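Local coordinates for protein rhophilin-2 (Homo sapiens, PDB 2VSV) that binds GTP-bound Rho GTPases, may limit stress fibre formation in a Rho pathway, and is represented here by its PDZ domain, at residues G65-L73 and F91-S102. Numbering follows the deposited sequence.
Sequences GDYIVSIQL and FGEDEIEMKVVS
Two antiparallel strands of the PDZ-domain sheet, 67-71 and 96-101, pair around a classic beta bulge in which V69 and S70 both face K99. The K99 carbonyl O accepts a nearly straight bond from V69 N (2.8 Å, 171°) and a weak one from S70 N, while K99 N returns a bond to S70 O. On either side of the bulge, I68 and I71 point to the same face of the sheet as V100 and M98. The extended M98 chain brings SD to 4.1 Å from I68 CG2, and L40, F29 and helix 81-89 pack against this apolar face. On the other face, chi1 of 62° turns S70 OG toward K99, 3.3 Å from K99 CB, where it donates to a water. That water also bonds Q72 O, E97 OE1 and K99 NZ, and NZ forms a salt bridge with E97 OE2 (2.7 Å). Past strand 67-71, the Q72 amide meets the edge of the F91 ring, the planes 87° apart, with NE2 3.4 Å from CE1. At the ladder's other end, S102 OG donates to D66 OD1 (2.7 Å) from above the carboxylate plane. R25 forms a salt bridge with D66 OD2 and a hydrogen bond with S102 OG, so the buried carboxylate probably remains ionised.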
ATOM      1  N   GLY B  65      -6.784   0.093   1.672  1.00  7.95           N
ATOM      2  CA  GLY B  65      -6.002   0.896   0.756  1.00  9.85           C
ATOM      3  C   GLY B  65      -6.085   0.483  -0.706  1.00 10.26           C
ATOM      4  O   GLY B  65      -5.699   1.273  -1.546  1.00  8.62           O
ATOM      5  N   ASP B  66      -6.583  -0.722  -1.024  1.00 10.17           N
ATOM      6  CA  ASP B  66      -6.774  -1.121  -2.451  1.00  6.46           C
ATOM      7  C   ASP B  66      -7.659  -0.144  -3.222  1.00  6.65           C
ATOM      8  O   ASP B  66      -8.643   0.410  -2.684  1.00 10.28           O
ATOM      9  CB  ASP B  66      -7.349  -2.523  -2.573  1.00  6.44           C
ATOM     10  CG  ASP B  66      -6.347  -3.582  -2.186  1.00 13.87           C
ATOM     11  OD1 ASP B  66      -5.173  -3.228  -1.948  1.00 17.52           O
ATOM     12  OD2 ASP B  66      -6.742  -4.756  -2.093  1.00 15.20           O
ATOM     13  N   TYR B  67      -7.298   0.102  -4.475  1.00  4.07           N
ATOM     14  CA  TYR B  67      -8.083   0.966  -5.329  1.00  4.44           C
ATOM     15  C   TYR B  67      -8.972   0.111  -6.227  1.00  3.99           C
ATOM     16  O   TYR B  67      -8.498  -0.861  -6.795  1.00  9.12           O
ATOM     17  CB  TYR B  67      -7.176   1.826  -6.217  1.00  9.32           C
ATOM     18  CG  TYR B  67      -6.205   2.676  -5.434  1.00  9.87           C
ATOM     19  CD1 TYR B  67      -6.573   3.934  -4.984  1.00 21.06           C
ATOM     20  CD2 TYR B  67      -4.938   2.185  -5.081  1.00 12.87           C
ATOM     21  CE1 TYR B  67      -5.703   4.708  -4.247  1.00 27.88           C
ATOM     22  CE2 TYR B  67      -4.064   2.956  -4.343  1.00 20.15           C
ATOM     23  CZ  TYR B  67      -4.452   4.217  -3.936  1.00 24.19           C
ATOM     24  OH  TYR B  67      -3.590   4.987  -3.204  1.00 38.52           O
ATOM     25  N   ILE B  68     -10.236   0.490  -6.349  1.00  7.50           N
ATOM     26  CA  ILE B  68     -11.212  -0.260  -7.177  1.00  4.08           C
ATOM     27  C   ILE B  68     -11.132   0.293  -8.569  1.00  6.46           C
ATOM     28  O   ILE B  68     -11.385   1.491  -8.790  1.00 10.78           O
ATOM     29  CB  ILE B  68     -12.660  -0.173  -6.610  1.00  9.56           C
ATOM     30  CG1 ILE B  68     -12.692  -0.671  -5.148  1.00  6.05           C
ATOM     31  CG2 ILE B  68     -13.629  -1.034  -7.522  1.00  5.99           C
ATOM     32  CD1 ILE B  68     -13.808  -0.155  -4.321  1.00  9.72           C
ATOM     33  N   VAL B  69     -10.774  -0.541  -9.534  1.00  5.87           N
ATOM     34  CA  VAL B  69     -10.573   0.010 -10.888  1.00  8.37           C
ATOM     35  C   VAL B  69     -11.696  -0.397 -11.830  1.00  4.96           C
ATOM     36  O   VAL B  69     -11.972   0.308 -12.813  1.00  7.18           O
ATOM     37  CB  VAL B  69      -9.195  -0.361 -11.436  1.00  7.67           C
ATOM     38  CG1 VAL B  69      -8.132   0.476 -10.715  1.00  5.72           C
ATOM     39  CG2 VAL B  69      -8.954  -1.865 -11.253  1.00 10.95           C
ATOM     40  N   SER B  70     -12.360  -1.508 -11.501  1.00  4.87           N
ATOM     41  CA  SER B  70     -13.536  -1.975 -12.243  1.00  6.09           C
ATOM     42  C   SER B  70     -14.452  -2.871 -11.411  1.00 11.98           C
ATOM     43  O   SER B  70     -14.023  -3.490 -10.426  1.00  7.43           O
ATOM     44  CB  SER B  70     -13.104  -2.675 -13.537  1.00 10.50           C
ATOM     45  OG  SER B  70     -12.329  -3.805 -13.266  1.00  7.24           O
ATOM     46  N   ILE B  71     -15.736  -2.852 -11.788  1.00  8.93           N
ATOM     47  CA  ILE B  71     -16.766  -3.737 -11.256  1.00  5.13           C
ATOM     48  C   ILE B  71     -17.344  -4.430 -12.475  1.00  8.23           C
ATOM     49  O   ILE B  71     -17.860  -3.776 -13.381  1.00  6.65           O
ATOM     50  CB  ILE B  71     -17.857  -2.923 -10.450  1.00  5.72           C
ATOM     51  CG1 ILE B  71     -17.235  -2.283  -9.198  1.00  6.80           C
ATOM     52  CG2 ILE B  71     -19.053  -3.838 -10.051  1.00  2.66           C
ATOM     53  CD1 ILE B  71     -18.121  -1.221  -8.570  1.00  2.00           C
ATOM     54  N   GLN B  72     -17.168  -5.742 -12.555  1.00  6.11           N
ATOM     55  CA  GLN B  72     -17.367  -6.448 -13.817  1.00 11.15           C
ATOM     56  C   GLN B  72     -16.703  -5.655 -14.956  1.00 10.12           C
ATOM     57  O   GLN B  72     -15.530  -5.354 -14.858  1.00  9.59           O
ATOM     58  CB  GLN B  72     -18.842  -6.716 -14.083  1.00  8.35           C
ATOM     59  CG  GLN B  72     -19.537  -7.653 -13.045  1.00  6.65           C
ATOM     60  CD  GLN B  72     -21.019  -7.891 -13.328  1.00 12.88           C
ATOM     61  OE1 GLN B  72     -21.607  -7.254 -14.218  1.00  7.90           O
ATOM     62  NE2 GLN B  72     -21.632  -8.831 -12.573  1.00  2.06           N
ATOM     63  N   LEU B  73     -17.426  -5.348 -16.027  1.00  9.31           N
ATOM     64  CA  LEU B  73     -16.816  -4.668 -17.146  1.00 12.23           C
ATOM     65  C   LEU B  73     -17.163  -3.194 -17.140  1.00 14.29           C
ATOM     66  O   LEU B  73     -17.018  -2.557 -18.171  1.00 10.61           O
ATOM     67  CB  LEU B  73     -17.191  -5.344 -18.483  1.00 14.11           C
ATOM     68  CG  LEU B  73     -16.791  -6.832 -18.651  1.00 15.70           C
ATOM     69  CD1 LEU B  73     -17.162  -7.363 -20.039  1.00 16.52           C
ATOM     70  CD2 LEU B  73     -15.298  -7.074 -18.409  1.00 20.45           C
ATOM     71  N   PHE B  91     -25.962  -4.663  -6.661  1.00  8.21           N
ATOM     72  CA  PHE B  91     -25.818  -6.116  -6.720  1.00 11.95           C
ATOM     73  C   PHE B  91     -26.661  -6.831  -5.681  1.00 14.18           C
ATOM     74  O   PHE B  91     -26.884  -8.045  -5.764  1.00 11.71           O
ATOM     75  CB  PHE B  91     -24.329  -6.511  -6.551  1.00  9.38           C
ATOM     76  CG  PHE B  91     -23.491  -6.272  -7.772  1.00 11.45           C
ATOM     77  CD1 PHE B  91     -23.285  -7.283  -8.678  1.00 10.27           C
ATOM     78  CD2 PHE B  91     -22.948  -5.031  -8.040  1.00  7.95           C
ATOM     79  CE1 PHE B  91     -22.552  -7.100  -9.775  1.00  4.95           C
ATOM     80  CE2 PHE B  91     -22.187  -4.838  -9.171  1.00  6.69           C
ATOM     81  CZ  PHE B  91     -21.997  -5.871 -10.058  1.00 13.11           C
ATOM     82  N   GLY B  92     -27.070  -6.107  -4.641  1.00 17.00           N
ATOM     83  CA  GLY B  92     -27.750  -6.747  -3.558  1.00 13.63           C
ATOM     84  C   GLY B  92     -26.906  -7.872  -3.026  1.00 15.11           C
ATOM     85  O   GLY B  92     -25.735  -7.682  -2.706  1.00 14.41           O
ATOM     86  N   GLU B  93     -27.509  -9.045  -2.898  1.00 13.66           N
ATOM     87  CA  GLU B  93     -26.800 -10.214  -2.369  1.00 16.30           C
ATOM     88  C   GLU B  93     -26.255 -11.090  -3.491  1.00 15.31           C
ATOM     89  O   GLU B  93     -25.770 -12.193  -3.228  1.00 18.24           O
ATOM     90  CB  GLU B  93     -27.734 -11.059  -1.506  1.00 19.40           C
ATOM     91  CG  GLU B  93     -28.222 -10.377  -0.243  1.00 27.12           C
ATOM     92  CD  GLU B  93     -28.881 -11.345   0.724  1.00 42.34           C
ATOM     93  OE1 GLU B  93     -29.005 -12.550   0.404  1.00 37.39           O
ATOM     94  OE2 GLU B  93     -29.288 -10.894   1.812  1.00 55.68           O
ATOM     95  N   ASP B  94     -26.320 -10.616  -4.726  1.00 14.41           N
ATOM     96  CA  ASP B  94     -25.731 -11.393  -5.828  1.00 18.77           C
ATOM     97  C   ASP B  94     -24.202 -11.255  -5.909  1.00 17.03           C
ATOM     98  O   ASP B  94     -23.622 -10.332  -5.332  1.00 14.54           O
ATOM     99  CB  ASP B  94     -26.371 -11.007  -7.157  1.00 21.18           C
ATOM    100  CG  ASP B  94     -27.816 -11.496  -7.293  1.00 28.24           C
ATOM    101  OD1 ASP B  94     -28.180 -12.547  -6.703  1.00 41.06           O
ATOM    102  OD2 ASP B  94     -28.577 -10.837  -8.031  1.00 41.68           O
ATOM    103  N   GLU B  95     -23.573 -12.177  -6.649  1.00 12.55           N
ATOM    104  CA  GLU B  95     -22.137 -12.227  -6.825  1.00 14.79           C
ATOM    105  C   GLU B  95     -21.625 -10.905  -7.395  1.00 11.75           C
ATOM    106  O   GLU B  95     -22.139 -10.409  -8.395  1.00 11.21           O
ATOM    107  CB  GLU B  95     -21.741 -13.340  -7.798  1.00 16.25           C
ATOM    108  CG  GLU B  95     -20.253 -13.702  -7.712  1.00 36.27           C
ATOM    109  CD  GLU B  95     -19.823 -14.786  -8.700  1.00 31.85           C
ATOM    110  OE1 GLU B  95     -20.653 -15.214  -9.540  1.00 58.74           O
ATOM    111  OE2 GLU B  95     -18.649 -15.203  -8.630  1.00 51.18           O
ATOM    112  N   ILE B  96     -20.635 -10.336  -6.713  1.00  9.32           N
ATOM    113  CA  ILE B  96     -19.931  -9.140  -7.191  1.00  8.00           C
ATOM    114  C   ILE B  96     -18.524  -9.590  -7.640  1.00  7.20           C
ATOM    115  O   ILE B  96     -17.869 -10.412  -6.974  1.00 11.10           O
ATOM    116  CB  ILE B  96     -19.799  -8.080  -6.092  1.00  8.59           C
ATOM    117  CG1 ILE B  96     -21.171  -7.731  -5.509  1.00 13.38           C
ATOM    118  CG2 ILE B  96     -19.144  -6.821  -6.652  1.00 13.49           C
ATOM    119  CD1 ILE B  96     -21.135  -6.713  -4.353  1.00 14.65           C
ATOM    120  N   GLU B  97     -18.104  -9.088  -8.798  1.00 10.36           N
ATOM    121  CA  GLU B  97     -16.720  -9.167  -9.244  1.00  7.65           C
ATOM    122  C   GLU B  97     -16.252  -7.720  -9.350  1.00 13.35           C
ATOM    123  O   GLU B  97     -16.926  -6.908  -9.959  1.00  7.60           O
ATOM    124  CB  GLU B  97     -16.591  -9.911 -10.579  1.00 10.13           C
ATOM    125  CG  GLU B  97     -15.137 -10.219 -11.007  1.00 11.02           C
ATOM    126  CD  GLU B  97     -14.409  -9.035 -11.688  1.00 14.32           C
ATOM    127  OE1 GLU B  97     -15.057  -7.997 -11.999  1.00 16.85           O
ATOM    128  OE2 GLU B  97     -13.193  -9.151 -11.947  1.00 22.74           O
ATOM    129  N   MET B  98     -15.158  -7.397  -8.660  1.00  9.75           N
ATOM    130  CA  MET B  98     -14.446  -6.152  -8.889  1.00 10.15           C
ATOM    131  C   MET B  98     -12.960  -6.468  -9.087  1.00 14.35           C
ATOM    132  O   MET B  98     -12.470  -7.554  -8.690  1.00 13.10           O
ATOM    133  CB  MET B  98     -14.669  -5.181  -7.743  1.00 11.11           C
ATOM    134  CG  MET B  98     -14.099  -5.565  -6.467  1.00 15.03           C
ATOM    135  SD  MET B  98     -14.542  -4.313  -5.262  1.00 17.06           S
ATOM    136  CE  MET B  98     -13.627  -4.902  -3.840  1.00 16.50           C
ATOM    137  N   LYS B  99     -12.277  -5.555  -9.767  1.00 10.16           N
ATOM    138  CA  LYS B  99     -10.844  -5.590  -9.840  1.00  8.29           C
ATOM    139  C   LYS B  99     -10.242  -4.455  -9.039  1.00 10.11           C
ATOM    140  O   LYS B  99     -10.685  -3.305  -9.102  1.00  5.05           O
ATOM    141  CB  LYS B  99     -10.357  -5.551 -11.293  1.00  9.41           C
ATOM    142  CG  LYS B  99     -10.640  -6.859 -12.031  1.00 11.94           C
ATOM    143  CD  LYS B  99     -10.209  -6.825 -13.464  1.00 20.67           C
ATOM    144  CE  LYS B  99     -10.539  -8.143 -14.180  1.00 24.00           C
ATOM    145  NZ  LYS B  99     -12.020  -8.382 -14.290  1.00 25.57           N
ATOM    146  N   VAL B 100      -9.224  -4.805  -8.280  1.00  4.91           N
ATOM    147  CA  VAL B 100      -8.517  -3.883  -7.427  1.00  9.59           C
ATOM    148  C   VAL B 100      -7.025  -3.889  -7.712  1.00 14.84           C
ATOM    149  O   VAL B 100      -6.463  -4.880  -8.233  1.00 12.38           O
ATOM    150  CB  VAL B 100      -8.733  -4.200  -5.930  1.00 11.37           C
ATOM    151  CG1 VAL B 100     -10.197  -3.956  -5.515  1.00  7.19           C
ATOM    152  CG2 VAL B 100      -8.272  -5.610  -5.614  1.00 10.60           C
ATOM    153  N   VAL B 101      -6.385  -2.771  -7.379  1.00 11.53           N
ATOM    154  CA  VAL B 101      -4.936  -2.696  -7.393  1.00 13.42           C
ATOM    155  C   VAL B 101      -4.477  -2.208  -6.037  1.00 10.82           C
ATOM    156  O   VAL B 101      -5.128  -1.372  -5.412  1.00  9.81           O
ATOM    157  CB  VAL B 101      -4.396  -1.792  -8.519  1.00 12.10           C
ATOM    158  CG1 VAL B 101      -4.701  -2.387  -9.836  1.00 11.18           C
ATOM    159  CG2 VAL B 101      -4.966  -0.360  -8.426  1.00 23.54           C
ATOM    160  N   SER B 102      -3.356  -2.737  -5.572  1.00  7.33           N
ATOM    161  CA  SER B 102      -2.786  -2.281  -4.305  1.00  9.03           C
ATOM    162  C   SER B 102      -1.861  -1.072  -4.438  1.00 14.29           C
ATOM    163  O   SER B 102      -1.645  -0.358  -3.450  1.00 17.89           O
ATOM    164  CB  SER B 102      -2.097  -3.434  -3.600  1.00 10.99           C
ATOM    165  OG  SER B 102      -3.062  -4.382  -3.185  1.00 12.55           O
TER
HETATM  166  O   HOH W   1     -13.714  -6.211 -13.084  1.00 16.64           O
HETATM  167  O   HOH W   2     -20.400 -10.462 -10.707  1.00  9.22           O